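Long-range contacts in serine-rich Repeat Adhesion Glycoprotein (Srr1) (Streptococcus agalactiae, PDB 4MBO), which probably serves as a cell-surface adhesin that binds fibrinogen through its immunoglobulin-like ligand-binding region: residues A[161-166]-A[194-199]; A[173-178]-A[310-315]; A[210-215]-A[300-305]. All blocks are in the same frame, centred on the assembly; numbering follows the deposited sequence.

Contact 1 lies at the surface, whereas contacts 2 and 3 are buried. Strand 169-181 is one side of contact 2. Contact 1 joins its two sheet neighbours, strands 162-165 and 186-202, through two prolines and a watery charge pair. In contact 2 strand 169-181 packs on strand 309-316 of another sheet, with tyrosine rings doing most of the work. Contact 3 lies within that second sheet and pairs strand 210-215 with strand 295-302 by direct hydrogen bonds. The contacts are joined: S162 N lies 2.9 Å from V173 O, and S310 N lies 2.8 Å from V301 O. All three lie on the same side of the chain's centre.

Contact 1 of 3, residues A[161-166]-A[194-199]; sequences PSVTEH and NPEGKE
E165 OE1 is gripped by one charged group and two waters. K198 NZ reaches it at 3.5 Å, a salt bridge whose hydrogen bond is weak. Water 1 donates to E165 OE1 at 2.7 Å, donates also to T164 O, and accepts from K198 NZ. Water 2 ties E165 OE1 to E199 O. At this end of the contact, water carries much of the link. The other carboxylate oxygen, E165 OE2, pairs with K170. K198 is deposited in two conformers, and one is described here. Its chain bends at chi3 (61°), which places CE near E165 OE1.

Strand 162-165 and the 194-199 segment run in nearly the same direction, 19° apart. Each hydrogen-bonds to strand 169-181, S162 to V173 and N194 to N172, as is expected of the outer strands of an antiparallel three-strand meander. Residues N194 to G197 form a type I beta turn that interrupts strand 186-202. N194 OD1 accepts K198 N at 2.9 Å, in the carbonyl plane and on a lone pair, and so ties the turn to the chain that follows it.

The turn brings P195 and E196 to the other segment. The P161 and P195 rings slide past each other in opposite directions, with P161 CG 3.6 Å from P195 CG. In E196, chi2 (-81°) turns CD toward P161. E196 OE2 lies 3.3 Å from P161 CG. V163 CG2 touches E196 CG, while V163 CG1 lies 3.6 Å from K198 NZ. The E196 side chain is about 6 Å from a bound calcium ion.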
ATOM      1  N   PRO A 161      -5.063  -4.864  14.985  1.00 18.77           N
ATOM      2  CA  PRO A 161      -4.945  -3.743  15.915  1.00 18.03           C
ATOM      3  C   PRO A 161      -4.396  -4.077  17.284  1.00 18.29           C
ATOM      4  O   PRO A 161      -4.431  -5.240  17.715  1.00 19.13           O
ATOM      5  CB  PRO A 161      -6.396  -3.263  16.049  1.00 19.13           C
ATOM      6  CG  PRO A 161      -7.026  -3.653  14.754  1.00 20.64           C
ATOM      7  CD  PRO A 161      -6.420  -4.982  14.435  1.00 20.34           C
ATOM      8  N   SER A 162      -3.840  -3.058  17.942  0.70 18.15           N
ATOM      9  CA  SER A 162      -3.432  -3.148  19.333  0.70 19.16           C
ATOM     10  C   SER A 162      -4.707  -2.941  20.122  0.70 19.30           C
ATOM     11  O   SER A 162      -5.468  -2.020  19.822  0.70 19.60           O
ATOM     12  CB  SER A 162      -2.458  -2.037  19.698  0.70 20.82           C
ATOM     13  OG  SER A 162      -1.213  -2.232  19.075  0.70 22.28           O
ATOM     14  N   VAL A 163      -4.920  -3.766  21.148  1.00 19.17           N
ATOM     15  CA  VAL A 163      -6.120  -3.696  21.979  1.00 21.19           C
ATOM     16  C   VAL A 163      -5.816  -3.816  23.471  1.00 21.72           C
ATOM     17  O   VAL A 163      -5.017  -4.649  23.872  1.00 22.48           O
ATOM     18  CB  VAL A 163      -7.049  -4.882  21.640  1.00 22.97           C
ATOM     19  CG1 VAL A 163      -8.333  -4.850  22.467  1.00 25.41           C
ATOM     20  CG2 VAL A 163      -7.375  -4.912  20.165  1.00 23.85           C
ATOM     21  N   THR A 164      -6.471  -2.991  24.272  1.00 21.18           N
ATOM     22  CA  THR A 164      -6.399  -3.075  25.720  1.00 22.02           C
ATOM     23  C   THR A 164      -7.846  -3.192  26.196  1.00 22.65           C
ATOM     24  O   THR A 164      -8.702  -2.389  25.813  1.00 21.12           O
ATOM     25  CB  THR A 164      -5.752  -1.819  26.346  1.00 23.51           C
ATOM     26  OG1 THR A 164      -4.361  -1.772  25.981  1.00 24.61           O
ATOM     27  CG2 THR A 164      -5.891  -1.841  27.834  1.00 25.42           C
ATOM     28  N   GLU A 165      -8.135  -4.224  26.988  1.00 24.11           N
ATOM     29  CA  GLU A 165      -9.489  -4.445  27.500  1.00 26.03           C
ATOM     30  C   GLU A 165      -9.403  -4.755  28.985  1.00 26.42           C
ATOM     31  O   GLU A 165      -9.232  -5.907  29.387  1.00 30.41           O
ATOM     32  CB  GLU A 165     -10.218  -5.562  26.729  1.00 29.04           C
ATOM     33  CG  GLU A 165     -11.645  -5.870  27.216  1.00 32.58           C
ATOM     34  CD  GLU A 165     -12.689  -4.764  26.982  1.00 35.43           C
ATOM     35  OE1 GLU A 165     -12.523  -3.917  26.074  1.00 36.34           O
ATOM     36  OE2 GLU A 165     -13.735  -4.782  27.682  1.00 39.01           O
ATOM     37  N   HIS A 166      -9.478  -3.708  29.786  1.00 25.13           N
ATOM     38  CA  HIS A 166      -9.490  -3.818  31.236  1.00 28.11           C
ATOM     39  C   HIS A 166     -10.724  -3.116  31.776  1.00 26.72           C
ATOM     40  O   HIS A 166     -11.427  -2.375  31.066  1.00 26.83           O
ATOM     41  CB  HIS A 166      -8.256  -3.184  31.886  1.00 29.60           C
ATOM     42  CG  HIS A 166      -6.970  -3.868  31.552  1.00 33.59           C
ATOM     43  ND1 HIS A 166      -5.742  -3.294  31.794  1.00 35.96           N
ATOM     44  CD2 HIS A 166      -6.716  -5.037  30.920  1.00 36.34           C
ATOM     45  CE1 HIS A 166      -4.785  -4.107  31.381  1.00 38.62           C
ATOM     46  NE2 HIS A 166      -5.350  -5.173  30.842  1.00 37.72           N
ATOM     47  N   ASN A 194     -10.379   2.979  17.085  1.00 15.11           N
ATOM     48  CA  ASN A 194     -11.457   2.010  17.229  1.00 15.87           C
ATOM     49  C   ASN A 194     -11.701   1.186  15.959  1.00 16.32           C
ATOM     50  O   ASN A 194     -12.845   1.004  15.540  1.00 17.33           O
ATOM     51  CB  ASN A 194     -12.771   2.647  17.711  1.00 16.42           C
ATOM     52  CG  ASN A 194     -13.769   1.604  18.254  1.00 17.84           C
ATOM     53  OD1 ASN A 194     -13.411   0.461  18.569  1.00 17.43           O
ATOM     54  ND2 ASN A 194     -15.030   2.000  18.345  1.00 19.13           N
ATOM     55  N   PRO A 195     -10.638   0.635  15.365  1.00 15.75           N
ATOM     56  CA  PRO A 195     -10.871  -0.218  14.198  1.00 16.76           C
ATOM     57  C   PRO A 195     -11.683  -1.497  14.499  1.00 18.45           C
ATOM     58  O   PRO A 195     -12.285  -2.097  13.586  1.00 20.03           O
ATOM     59  CB  PRO A 195      -9.447  -0.600  13.755  1.00 16.53           C
ATOM     60  CG  PRO A 195      -8.611  -0.446  14.949  1.00 17.25           C
ATOM     61  CD  PRO A 195      -9.200   0.757  15.671  1.00 16.25           C
ATOM     62  N   GLU A 196     -11.660  -1.944  15.745  1.00 19.20           N
ATOM     63  CA  GLU A 196     -12.388  -3.147  16.151  1.00 21.60           C
ATOM     64  C   GLU A 196     -13.905  -2.933  16.345  1.00 21.89           C
ATOM     65  O   GLU A 196     -14.668  -3.896  16.468  1.00 23.77           O
ATOM     66  CB  GLU A 196     -11.793  -3.698  17.461  1.00 24.64           C
ATOM     67  CG  GLU A 196     -10.331  -4.100  17.366  1.00 27.42           C
ATOM     68  CD  GLU A 196     -10.146  -5.457  16.745  1.00 35.42           C
ATOM     69  OE1 GLU A 196     -10.520  -6.446  17.415  1.00 40.94           O
ATOM     70  OE2 GLU A 196      -9.637  -5.542  15.606  1.00 40.04           O
ATOM     71  N   GLY A 197     -14.334  -1.683  16.392  1.00 20.44           N
ATOM     72  CA  GLY A 197     -15.752  -1.393  16.609  1.00 21.25           C
ATOM     73  C   GLY A 197     -16.219  -1.903  17.965  1.00 21.58           C
ATOM     74  O   GLY A 197     -17.215  -2.636  18.055  1.00 22.53           O
ATOM     75  N   LYS A 198     -15.489  -1.508  19.010  0.50 20.82           N
ATOM     76  CA  LYS A 198     -15.785  -1.869  20.398  0.50 22.05           C
ATOM     77  C   LYS A 198     -16.025  -0.597  21.195  0.50 21.92           C
ATOM     78  O   LYS A 198     -15.718   0.500  20.740  0.50 20.91           O
ATOM     79  CB  LYS A 198     -14.587  -2.580  21.041  0.50 22.37           C
ATOM     80  CG  LYS A 198     -14.021  -3.775  20.293  0.50 23.12           C
ATOM     81  CD  LYS A 198     -12.742  -4.310  20.961  0.50 24.07           C
ATOM     82  CE  LYS A 198     -12.998  -4.779  22.393  0.50 25.69           C
ATOM     83  NZ  LYS A 198     -11.842  -5.481  23.034  0.50 26.26           N
ATOM     84  N   GLU A 199     -16.586  -0.723  22.391  1.00 23.54           N
ATOM     85  CA  GLU A 199     -16.662   0.447  23.246  1.00 24.83           C
ATOM     86  C   GLU A 199     -15.221   0.814  23.638  1.00 22.16           C
ATOM     87  O   GLU A 199     -14.402  -0.079  23.930  1.00 23.22           O
ATOM     88  CB  GLU A 199     -17.460   0.156  24.504  1.00 27.99           C
ATOM     89  CG  GLU A 199     -18.941  -0.090  24.238  1.00 32.65           C
ATOM     90  CD  GLU A 199     -19.662   1.142  23.670  1.00 35.20           C
ATOM     91  OE1 GLU A 199     -19.300   2.268  24.090  1.00 41.01           O
ATOM     92  OE2 GLU A 199     -20.607   0.992  22.835  1.00 35.69           O
TER
HETATM   93  O   HOH W   1     -10.956  -2.970  24.143  1.00 22.53           O
HETATM   94  O   HOH W   2     -14.596  -2.675  24.835  1.00 28.64           O

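Contact 2 of 3, residues A[173-178]-A[310-315]; sequences VRSRIM and SKYSYG
This is a buried packing contact between strands of two different sheets in the C-terminal adhesin region. Strand 309-316 is an outermost strand of its five-strand sheet and packs on strand 169-181 of the other, consistent with the edge of an immunoglobulin-like sandwich. Segments 173-178 and 310-315 run nearly parallel, 13° apart, with axes 6.0 Å apart at closest approach. No direct hydrogen bond joins them.

Two tyrosines carry the contact. Y312 has two deposited conformers, and its distances are for the one described. Its CG is anti to the backbone N (chi1 -167°), set over R174 CA. R174 CG sits over one ring face in a CH-pi contact, 3.9 Å from the Y312 centroid. The R174 guanidinium reaches N159, D242 and Q192. A similar CH-pi contact forms at Y314, but from the backbone: R176 CA lies 4.0 Å from the Y314 centroid, and I177 N is over the same face.

The carbonyl oxygen of S175 lies between the two rings, 3.0 Å from Y312 CE1 and 3.5 Å from Y314 CD2. S175 OG touches Y312 CD1 and bonds to Y189. At one end V173 CG1 packs on S310 CB at 3.7 Å. At the other, I177 CG1 meets Y314 CD1 at 3.9 Å.

Water 3 joins Y312 OH to S175 O, and water 4 joins Y314 OH to I177 O. D38 OD1 forms a salt bridge with R176 NE and a hydrogen bond with Y314 OH. Both polar ends thus share one carboxylate oxygen, and the positive R176 probably favours its charged form.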
ATOM      1  N   VAL A 173      -6.411   0.526  18.565  1.00 14.54           N
ATOM      2  CA  VAL A 173      -5.852   1.419  17.556  1.00 14.34           C
ATOM      3  C   VAL A 173      -4.971   0.652  16.580  1.00 14.54           C
ATOM      4  O   VAL A 173      -4.415  -0.423  16.910  1.00 15.39           O
ATOM      5  CB  VAL A 173      -5.021   2.545  18.272  1.00 14.19           C
ATOM      6  CG1 VAL A 173      -3.722   1.961  18.849  1.00 14.50           C
ATOM      7  CG2 VAL A 173      -4.714   3.734  17.363  1.00 14.33           C
ATOM      8  N   ARG A 174      -4.816   1.209  15.390  1.00 13.56           N
ATOM      9  CA  ARG A 174      -3.904   0.656  14.373  1.00 14.47           C
ATOM     10  C   ARG A 174      -3.452   1.768  13.454  1.00 14.81           C
ATOM     11  O   ARG A 174      -4.192   2.718  13.243  1.00 16.66           O
ATOM     12  CB  ARG A 174      -4.567  -0.487  13.589  1.00 14.55           C
ATOM     13  CG  ARG A 174      -3.655  -1.146  12.578  1.00 15.97           C
ATOM     14  CD  ARG A 174      -4.275  -2.404  11.977  1.00 16.68           C
ATOM     15  NE  ARG A 174      -5.587  -2.121  11.390  1.00 19.18           N
ATOM     16  CZ  ARG A 174      -6.374  -3.042  10.831  1.00 20.60           C
ATOM     17  NH1 ARG A 174      -5.962  -4.304  10.744  1.00 21.68           N
ATOM     18  NH2 ARG A 174      -7.572  -2.699  10.363  1.00 20.52           N
ATOM     19  N   SER A 175      -2.235   1.697  12.923  1.00 14.46           N
ATOM     20  CA  SER A 175      -1.777   2.697  11.980  1.00 13.99           C
ATOM     21  C   SER A 175      -0.967   2.050  10.885  1.00 14.66           C
ATOM     22  O   SER A 175      -0.569   0.923  11.039  1.00 14.96           O
ATOM     23  CB  SER A 175      -0.979   3.765  12.679  1.00 14.63           C
ATOM     24  OG  SER A 175       0.220   3.195  13.218  1.00 15.37           O
ATOM     25  N   ARG A 176      -0.765   2.763   9.792  1.00 14.16           N
ATOM     26  CA  ARG A 176      -0.034   2.225   8.640  1.00 14.25           C
ATOM     27  C   ARG A 176       0.459   3.320   7.720  1.00 15.28           C
ATOM     28  O   ARG A 176      -0.241   4.278   7.458  1.00 14.48           O
ATOM     29  CB  ARG A 176      -1.004   1.302   7.880  1.00 14.95           C
ATOM     30  CG  ARG A 176      -0.395   0.440   6.812  1.00 15.54           C
ATOM     31  CD  ARG A 176      -1.442  -0.540   6.265  1.00 15.10           C
ATOM     32  NE  ARG A 176      -0.725  -1.517   5.482  1.00 15.65           N
ATOM     33  CZ  ARG A 176      -0.621  -1.521   4.170  1.00 16.13           C
ATOM     34  NH1 ARG A 176       0.167  -2.421   3.616  1.00 17.33           N
ATOM     35  NH2 ARG A 176      -1.255  -0.637   3.406  1.00 15.64           N
ATOM     36  N   ILE A 177       1.690   3.182   7.200  1.00 15.72           N
ATOM     37  CA  ILE A 177       2.150   4.021   6.149  1.00 16.94           C
ATOM     38  C   ILE A 177       1.617   3.299   4.922  1.00 18.88           C
ATOM     39  O   ILE A 177       2.033   2.160   4.609  1.00 19.69           O
ATOM     40  CB  ILE A 177       3.682   4.114   6.113  1.00 19.96           C
ATOM     41  CG1 ILE A 177       4.157   4.814   7.381  1.00 20.95           C
ATOM     42  CG2 ILE A 177       4.101   4.818   4.855  1.00 20.63           C
ATOM     43  CD1 ILE A 177       5.654   4.922   7.552  1.00 25.09           C
ATOM     44  N   MET A 178       0.625   3.894   4.271  1.00 16.62           N
ATOM     45  CA  MET A 178      -0.032   3.196   3.176  1.00 17.58           C
ATOM     46  C   MET A 178       0.164   3.789   1.802  1.00 17.47           C
ATOM     47  O   MET A 178      -0.389   3.292   0.821  1.00 16.53           O
ATOM     48  CB  MET A 178      -1.514   2.988   3.503  1.00 18.20           C
ATOM     49  CG  MET A 178      -2.238   4.210   4.012  1.00 18.83           C
ATOM     50  SD  MET A 178      -2.210   5.576   2.869  1.00 20.59           S
ATOM     51  CE  MET A 178      -3.207   4.882   1.498  1.00 19.87           C
ATOM     52  N   SER A 310      -3.676   2.279  24.359  1.00 16.08           N
ATOM     53  CA  SER A 310      -3.085   1.466  23.297  1.00 16.92           C
ATOM     54  C   SER A 310      -2.139   2.271  22.415  1.00 16.77           C
ATOM     55  O   SER A 310      -2.345   3.451  22.207  1.00 16.33           O
ATOM     56  CB  SER A 310      -4.190   0.915  22.385  1.00 18.56           C
ATOM     57  OG  SER A 310      -4.974  -0.049  23.060  1.00 20.39           O
ATOM     58  N   LYS A 311      -1.149   1.585  21.850  0.70 17.29           N
ATOM     59  CA  LYS A 311      -0.181   2.201  20.959  0.70 16.87           C
ATOM     60  C   LYS A 311       0.156   1.241  19.836  0.70 16.97           C
ATOM     61  O   LYS A 311       0.292   0.030  20.053  0.70 17.63           O
ATOM     62  CB  LYS A 311       1.055   2.589  21.736  0.70 19.05           C
ATOM     63  CG  LYS A 311       2.185   3.196  20.933  0.70 20.89           C
ATOM     64  CD  LYS A 311       3.265   3.667  21.890  0.70 23.41           C
ATOM     65  CE  LYS A 311       4.525   4.062  21.169  0.70 25.88           C
ATOM     66  NZ  LYS A 311       5.619   4.369  22.132  0.70 27.55           N
ATOM     67  N   TYR A 312       0.238   1.778  18.632  0.70 15.76           N
ATOM     68  CA  TYR A 312       0.611   0.979  17.451  0.70 16.81           C
ATOM     69  C   TYR A 312       1.734   1.704  16.739  0.70 18.16           C
ATOM     70  O   TYR A 312       1.709   2.921  16.637  0.70 16.66           O
ATOM     71  CB  TYR A 312      -0.596   0.800  16.543  0.70 16.91           C
ATOM     72  CG  TYR A 312      -0.428  -0.247  15.468  0.70 16.98           C
ATOM     73  CD1 TYR A 312       0.243   0.053  14.300  0.70 16.98           C
ATOM     74  CD2 TYR A 312      -0.946  -1.545  15.627  0.70 18.51           C
ATOM     75  CE1 TYR A 312       0.389  -0.877  13.297  0.70 18.79           C
ATOM     76  CE2 TYR A 312      -0.784  -2.494  14.629  0.70 19.84           C
ATOM     77  CZ  TYR A 312      -0.119  -2.134  13.454  0.70 20.13           C
ATOM     78  OH  TYR A 312       0.065  -3.014  12.404  0.70 22.50           O
ATOM     79  N   SER A 313       2.720   0.954  16.239  0.70 19.93           N
ATOM     80  CA  SER A 313       3.872   1.569  15.564  0.70 23.13           C
ATOM     81  C   SER A 313       4.006   1.085  14.152  0.70 23.57           C
ATOM     82  O   SER A 313       3.690  -0.055  13.856  0.70 27.49           O
ATOM     83  CB  SER A 313       5.181   1.267  16.326  0.70 24.03           C
ATOM     84  OG  SER A 313       5.118   1.751  17.662  0.70 27.54           O
ATOM     85  N   TYR A 314       4.522   1.951  13.283  1.00 25.71           N
ATOM     86  CA  TYR A 314       4.767   1.559  11.901  1.00 27.00           C
ATOM     87  C   TYR A 314       5.954   2.370  11.335  1.00 31.41           C
ATOM     88  O   TYR A 314       5.987   3.612  11.396  1.00 28.52           O
ATOM     89  CB  TYR A 314       3.518   1.779  11.076  1.00 24.84           C
ATOM     90  CG  TYR A 314       3.419   0.874   9.875  1.00 21.60           C
ATOM     91  CD1 TYR A 314       4.131   1.110   8.695  1.00 23.00           C
ATOM     92  CD2 TYR A 314       2.579  -0.215   9.919  1.00 19.74           C
ATOM     93  CE1 TYR A 314       4.009   0.262   7.615  1.00 24.46           C
ATOM     94  CE2 TYR A 314       2.438  -1.046   8.863  1.00 20.37           C
ATOM     95  CZ  TYR A 314       3.157  -0.824   7.706  1.00 22.39           C
ATOM     96  OH  TYR A 314       2.940  -1.693   6.663  1.00 20.83           O
ATOM     97  N   GLY A 315       6.920   1.673  10.764  1.00 34.32           N
ATOM     98  CA  GLY A 315       8.136   2.330  10.280  1.00 38.75           C
ATOM     99  C   GLY A 315       8.326   2.434   8.788  1.00 40.33           C
ATOM    100  O   GLY A 315       7.649   1.774   8.012  1.00 41.81           O
TER
HETATM  101  O   HOH W   3      -0.637  -1.744  10.255  1.00 19.45           O
HETATM  102  O   HOH W   4       3.590  -0.063   4.380  1.00 27.73           O

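Contact 3 of 3, residues A[210-215]-A[300-305]; sequences YTIIGS and TVSDIN
The contact belongs to an antiparallel sheet, in which strand 210-215 lies between strands 269-272 and 295-302. Y210 and S302 form a hydrogen-bonded antiparallel pair. Y210 N donates to S302 O at 2.9 Å, and S302 N donates to Y210 O at 2.8 Å.

One step along, side chains enter the ladder. T300 N still donates to I212 O, at 2.8 Å. The return bond, however, goes from I212 N to the hydroxyl T300 OG1, at 3.0 Å. Chi1 of 74° puts T300 OG1 between its own backbone N and carbonyl carbon. The T300 and I212 side chains lie side by side, pointing the same way. T300 O is taken by T211 OG1 at 2.9 Å, in the carbonyl plane. T211 CA also makes a CA-H...O contact with T300 O. The T211 hydroxyl is bonded on to W273 NE1. The hydroxyls then pass hydrogen bonds on: T300 OG1 donates to S302 OG, and S302 OG donates to D303 O at 2.7 Å. The buried polar atoms here are thus well supplied with partners.

Beyond S302 the chain leaves the strand and folds over Y210. I304 CB sits over the centre of the Y210 ring, 4.2 Å from the centroid and 4° off the normal, a CH-pi contact. I304 CD1 reaches Y210 CE2 at 4.1 Å. S302 O lies at the ring edge, in plane. T270 of strand 269-272 also touches Y210 and I304. D303 OD1 accepts from T307 N and Y308 N, which holds the turn before strand 309-316 begins. Strands distant in sequence paired antiparallel in one sheet, with a short hairpin loop leading from 295-302 into 309-316, are consistent with the immunoglobulin-like beta-sandwich of this adhesin family.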
ATOM      1  N   TYR A 210      -7.450  10.489  24.138  1.00 14.46           N
ATOM      2  CA  TYR A 210      -6.612  11.265  23.223  1.00 15.10           C
ATOM      3  C   TYR A 210      -5.948  10.334  22.214  1.00 14.06           C
ATOM      4  O   TYR A 210      -5.796   9.132  22.441  1.00 15.06           O
ATOM      5  CB  TYR A 210      -5.484  12.024  23.942  1.00 14.77           C
ATOM      6  CG  TYR A 210      -5.870  13.111  24.873  1.00 16.84           C
ATOM      7  CD1 TYR A 210      -6.280  12.814  26.173  1.00 17.73           C
ATOM      8  CD2 TYR A 210      -5.770  14.459  24.516  1.00 18.60           C
ATOM      9  CE1 TYR A 210      -6.620  13.811  27.061  1.00 19.67           C
ATOM     10  CE2 TYR A 210      -6.137  15.464  25.405  1.00 21.33           C
ATOM     11  CZ  TYR A 210      -6.546  15.129  26.679  1.00 23.04           C
ATOM     12  OH  TYR A 210      -6.898  16.078  27.615  1.00 28.00           O
ATOM     13  N   THR A 211      -5.596  10.909  21.070  1.00 13.71           N
ATOM     14  CA  THR A 211      -4.721  10.243  20.096  1.00 13.53           C
ATOM     15  C   THR A 211      -3.462  11.079  19.922  1.00 13.87           C
ATOM     16  O   THR A 211      -3.534  12.265  19.639  1.00 13.72           O
ATOM     17  CB  THR A 211      -5.395   9.967  18.765  1.00 14.01           C
ATOM     18  OG1 THR A 211      -6.278   8.866  18.927  1.00 15.12           O
ATOM     19  CG2 THR A 211      -4.374   9.653  17.675  1.00 14.34           C
ATOM     20  N   ILE A 212      -2.308  10.454  20.201  1.00 14.16           N
ATOM     21  CA  ILE A 212      -1.030  11.066  20.015  1.00 15.51           C
ATOM     22  C   ILE A 212      -0.368  10.353  18.818  1.00 15.21           C
ATOM     23  O   ILE A 212      -0.370   9.112  18.713  1.00 15.15           O
ATOM     24  CB  ILE A 212      -0.088  10.871  21.211  1.00 17.57           C
ATOM     25  CG1 ILE A 212      -0.759  11.197  22.564  1.00 21.55           C
ATOM     26  CG2 ILE A 212       1.194  11.663  20.979  1.00 19.13           C
ATOM     27  CD1 ILE A 212      -1.464  12.495  22.611  1.00 25.20           C
ATOM     28  N   ILE A 213       0.186  11.158  17.920  1.00 14.34           N
ATOM     29  CA  ILE A 213       0.938  10.664  16.762  1.00 15.43           C
ATOM     30  C   ILE A 213       2.330  11.253  16.916  1.00 16.47           C
ATOM     31  O   ILE A 213       2.497  12.477  17.065  1.00 17.10           O
ATOM     32  CB  ILE A 213       0.285  11.096  15.455  1.00 15.91           C
ATOM     33  CG1 ILE A 213      -1.075  10.360  15.325  1.00 16.12           C
ATOM     34  CG2 ILE A 213       1.196  10.792  14.267  1.00 16.71           C
ATOM     35  CD1 ILE A 213      -2.028  10.978  14.348  1.00 18.06           C
ATOM     36  N   GLY A 214       3.346  10.400  16.905  1.00 15.25           N
ATOM     37  CA  GLY A 214       4.711  10.880  17.088  1.00 17.32           C
ATOM     38  C   GLY A 214       5.693   9.884  16.521  1.00 18.07           C
ATOM     39  O   GLY A 214       5.300   9.042  15.714  1.00 18.86           O
ATOM     40  N   SER A 215       6.962  10.013  16.911  1.00 21.19           N
ATOM     41  CA  SER A 215       7.978   9.051  16.440  1.00 24.54           C
ATOM     42  C   SER A 215       8.887   8.650  17.594  1.00 32.60           C
ATOM     43  O   SER A 215       9.113   9.422  18.530  1.00 30.77           O
ATOM     44  CB  SER A 215       8.740   9.583  15.230  1.00 25.72           C
ATOM     45  OG  SER A 215       9.333  10.838  15.476  1.00 26.00           O
ATOM     46  N   THR A 300      -1.499   6.532  19.149  1.00 15.30           N
ATOM     47  CA  THR A 300      -2.115   5.985  20.337  1.00 14.86           C
ATOM     48  C   THR A 300      -3.598   6.294  20.434  1.00 14.33           C
ATOM     49  O   THR A 300      -4.109   7.145  19.734  1.00 14.51           O
ATOM     50  CB  THR A 300      -1.524   6.600  21.634  1.00 15.27           C
ATOM     51  OG1 THR A 300      -2.003   7.947  21.800  1.00 16.11           O
ATOM     52  CG2 THR A 300      -0.017   6.561  21.669  1.00 18.73           C
ATOM     53  N   VAL A 301      -4.241   5.588  21.363  1.00 14.74           N
ATOM     54  CA  VAL A 301      -5.500   6.005  21.932  1.00 14.86           C
ATOM     55  C   VAL A 301      -5.123   5.906  23.431  1.00 14.48           C
ATOM     56  O   VAL A 301      -4.958   4.775  23.966  1.00 15.50           O
ATOM     57  CB  VAL A 301      -6.690   5.133  21.577  1.00 15.31           C
ATOM     58  CG1 VAL A 301      -7.891   5.567  22.395  1.00 16.76           C
ATOM     59  CG2 VAL A 301      -7.011   5.254  20.112  1.00 15.95           C
ATOM     60  N   SER A 302      -4.907   7.050  24.077  1.00 15.20           N
ATOM     61  CA  SER A 302      -4.308   7.046  25.417  1.00 15.65           C
ATOM     62  C   SER A 302      -4.600   8.323  26.132  1.00 16.36           C
ATOM     63  O   SER A 302      -5.306   9.174  25.625  1.00 16.43           O
ATOM     64  CB  SER A 302      -2.762   6.959  25.280  1.00 16.61           C
ATOM     65  OG  SER A 302      -2.204   8.141  24.623  1.00 16.14           O
ATOM     66  N   ASP A 303      -4.053   8.442  27.338  1.00 16.09           N
ATOM     67  CA  ASP A 303      -4.047   9.719  28.013  1.00 17.63           C
ATOM     68  C   ASP A 303      -2.957  10.587  27.340  1.00 17.81           C
ATOM     69  O   ASP A 303      -2.166  10.101  26.499  1.00 17.51           O
ATOM     70  CB  ASP A 303      -3.754   9.529  29.498  1.00 18.25           C
ATOM     71  CG  ASP A 303      -2.389   8.952  29.737  1.00 20.89           C
ATOM     72  OD1 ASP A 303      -2.038   7.948  29.124  1.00 20.41           O
ATOM     73  OD2 ASP A 303      -1.653   9.525  30.578  1.00 25.09           O
ATOM     74  N   ILE A 304      -2.924  11.869  27.679  1.00 19.77           N
ATOM     75  CA  ILE A 304      -2.010  12.783  27.022  1.00 21.16           C
ATOM     76  C   ILE A 304      -0.538  12.419  27.266  1.00 21.43           C
ATOM     77  O   ILE A 304       0.298  12.703  26.422  1.00 24.30           O
ATOM     78  CB  ILE A 304      -2.349  14.218  27.427  1.00 23.70           C
ATOM     79  CG1 ILE A 304      -1.884  15.191  26.355  1.00 28.31           C
ATOM     80  CG2 ILE A 304      -1.812  14.530  28.821  1.00 24.79           C
ATOM     81  CD1 ILE A 304      -2.376  16.606  26.522  1.00 30.29           C
ATOM     82  N   ASN A 305      -0.265  11.735  28.394  1.00 23.17           N
ATOM     83  CA  ASN A 305       1.079  11.316  28.834  1.00 24.96           C
ATOM     84  C   ASN A 305       1.465   9.898  28.336  1.00 22.13           C
ATOM     85  O   ASN A 305       2.544   9.429  28.615  1.00 21.51           O
ATOM     86  CB  ASN A 305       1.167  11.356  30.393  1.00 27.78           C
ATOM     87  CG  ASN A 305       1.104  12.776  30.979  1.00 32.42           C
ATOM     88  OD1 ASN A 305       1.967  13.600  30.730  1.00 37.81           O
ATOM     89  ND2 ASN A 305       0.100  13.034  31.811  1.00 35.40           N
TER